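PDB 4OUA: proteolytically activated form of PPO4 Tyrosinase from Agaricus bisporus var. bisporus H97, which uses a pair of copper ions to hydroxylate monophenols to o-diphenols and oxidise these to o-quinones, the first step of melanin synthesis. Local coordinates for residues P62-P66 with E326-E330. Residues are numbered along the deposited sequence; the frame is centred on the assembly and turned at random.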
loop_
_atom_site.group_PDB
_atom_site.type_symbol
_atom_site.label_atom_id
_atom_site.label_comp_id
_atom_site.label_asym_id
_atom_site.label_seq_id
_atom_site.Cartn_x
_atom_site.Cartn_y
_atom_site.Cartn_z
ATOM N N PRO A 62 7.857 6.843 -17.377
ATOM C CA PRO A 62 8.812 5.899 -16.785
ATOM C C PRO A 62 9.348 6.400 -15.447
ATOM O O PRO A 62 9.544 7.603 -15.281
ATOM C CB PRO A 62 9.933 5.829 -17.829
ATOM C CG PRO A 62 9.310 6.303 -19.100
ATOM C CD PRO A 62 8.308 7.333 -18.690
ATOM N N TRP A 63 9.584 5.489 -14.508
ATOM C CA TRP A 63 10.066 5.873 -13.184
ATOM C C TRP A 63 11.483 5.371 -12.915
ATOM O O TRP A 63 11.737 4.164 -12.917
ATOM C CB TRP A 63 9.119 5.355 -12.102
ATOM C CG TRP A 63 9.549 5.719 -10.715
ATOM C CD1 TRP A 63 9.273 6.878 -10.051
ATOM C CD2 TRP A 63 10.332 4.920 -9.822
ATOM N NE1 TRP A 63 9.835 6.851 -8.798
ATOM C CE2 TRP A 63 10.492 5.659 -8.633
ATOM C CE3 TRP A 63 10.914 3.651 -9.910
ATOM C CZ2 TRP A 63 11.209 5.173 -7.541
ATOM C CZ3 TRP A 63 11.625 3.169 -8.826
ATOM C CH2 TRP A 63 11.766 3.928 -7.658
ATOM N N ALA A 64 12.397 6.309 -12.680
ATOM C CA ALA A 64 13.786 5.987 -12.366
ATOM C C ALA A 64 14.425 5.128 -13.453
ATOM O O ALA A 64 15.131 4.162 -13.159
ATOM C CB ALA A 64 13.875 5.289 -11.018
ATOM N N LYS A 65 14.171 5.483 -14.708
ATOM C CA LYS A 65 14.727 4.749 -15.837
ATOM C C LYS A 65 15.948 5.464 -16.405
ATOM O O LYS A 65 15.959 6.690 -16.516
ATOM C CB LYS A 65 13.671 4.560 -16.927
ATOM C CG LYS A 65 12.391 3.897 -16.445
ATOM C CD LYS A 65 12.659 2.514 -15.872
ATOM C CE LYS A 65 13.222 1.576 -16.928
ATOM N NZ LYS A 65 13.516 0.227 -16.376
ATOM N N PRO A 66 16.987 4.691 -16.757
ATOM C CA PRO A 66 18.223 5.189 -17.374
ATOM C C PRO A 66 17.958 6.025 -18.623
ATOM O O PRO A 66 16.868 5.955 -19.191
ATOM C CB PRO A 66 18.975 3.905 -17.726
ATOM C CG PRO A 66 18.503 2.917 -16.720
ATOM C CD PRO A 66 17.057 3.246 -16.477
ATOM N N GLU A 326 8.351 -4.269 -13.620
ATOM C CA GLU A 326 8.694 -2.861 -13.801
ATOM C C GLU A 326 7.830 -1.959 -12.925
ATOM O O GLU A 326 6.652 -2.244 -12.714
ATOM C CB GLU A 326 8.532 -2.462 -15.270
ATOM C CG GLU A 326 9.570 -3.061 -16.201
ATOM C CD GLU A 326 10.916 -2.371 -16.091
ATOM O OE1 GLU A 326 10.946 -1.154 -15.802
ATOM O OE2 GLU A 326 11.946 -3.048 -16.293
ATOM N N PRO A 327 8.416 -0.867 -12.410
ATOM C CA PRO A 327 9.836 -0.540 -12.562
ATOM C C PRO A 327 10.656 -0.908 -11.328
ATOM O O PRO A 327 11.511 -0.130 -10.904
ATOM C CB PRO A 327 9.809 0.973 -12.759
ATOM C CG PRO A 327 8.670 1.413 -11.882
ATOM C CD PRO A 327 7.663 0.270 -11.851
ATOM N N PHE A 328 10.395 -2.083 -10.764
ATOM C CA PHE A 328 11.060 -2.504 -9.536
ATOM C C PHE A 328 12.246 -3.418 -9.830
ATOM O O PHE A 328 12.087 -4.485 -10.420
ATOM C CB PHE A 328 10.064 -3.204 -8.609
ATOM C CG PHE A 328 8.805 -2.417 -8.371
ATOM C CD1 PHE A 328 8.824 -1.272 -7.594
ATOM C CD2 PHE A 328 7.602 -2.822 -8.925
ATOM C CE1 PHE A 328 7.668 -0.544 -7.376
ATOM C CE2 PHE A 328 6.442 -2.100 -8.708
ATOM C CZ PHE A 328 6.475 -0.960 -7.932
ATOM N N TYR A 329 13.433 -2.994 -9.410
ATOM C CA TYR A 329 14.662 -3.726 -9.704
ATOM C C TYR A 329 15.393 -4.195 -8.449
ATOM O O TYR A 329 15.534 -3.445 -7.482
ATOM C CB TYR A 329 15.602 -2.862 -10.548
ATOM C CG TYR A 329 15.255 -2.830 -12.017
ATOM C CD1 TYR A 329 14.125 -2.163 -12.471
ATOM C CD2 TYR A 329 16.064 -3.461 -12.954
ATOM C CE1 TYR A 329 13.805 -2.131 -13.816
ATOM C CE2 TYR A 329 15.755 -3.432 -14.299
ATOM C CZ TYR A 329 14.625 -2.768 -14.725
ATOM O OH TYR A 329 14.314 -2.738 -16.064
ATOM N N GLU A 330 15.858 -5.440 -8.477
ATOM C CA GLU A 330 16.661 -5.993 -7.393
ATOM C C GLU A 330 18.002 -5.271 -7.316
ATOM O O GLU A 330 18.478 -4.932 -6.234
ATOM C CB GLU A 330 16.881 -7.491 -7.594
ATOM C CG GLU A 330 15.612 -8.279 -7.864
ATOM C CD GLU A 330 15.888 -9.736 -8.184
ATOM O OE1 GLU A 330 14.941 -10.451 -8.577
ATOM O OE2 GLU A 330 17.055 -10.165 -8.044
#
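Two loops distant in sequence can be joined by a charged bridge laid over an apolar patch, and residues 62-66 and 326-330 illustrate the principle. Lys65 NZ donates a hydrogen bond to Glu326 OE1 at 3.0 Å, forming a salt bridge. The other carboxylate oxygen is engaged as well: Tyr329 OH donates to Glu326 OE2 over a very short 2.4 Å, tying the carboxylate to a residue three positions on. The lysine has a second partner in the acetylated N-terminal Ser1, so the chain start joins the same polar cluster. Beneath the charges, the ring of Pro327, preceded by a cis peptide bond, packs on the Trp63 indole, with Pro327 CG 3.7 Å from Trp63 CE3 and Pro327 CB equally far from Trp63 O. Trp63 NE1 is hydrogen-bonded to Tyr46 O. Trp63 and Phe328 also pack on helix 86-109, which carries the copper ligand His90; the Pro327 side chain lies about 9 Å from that of His56, another ligand of the same copper. The chemistry thus implies a joint ionic at its partly exposed margin and apolar inside, linking the loop between strands 318-319 and 349-350 to that between helices 49-54 and 86-109 without touching the metal.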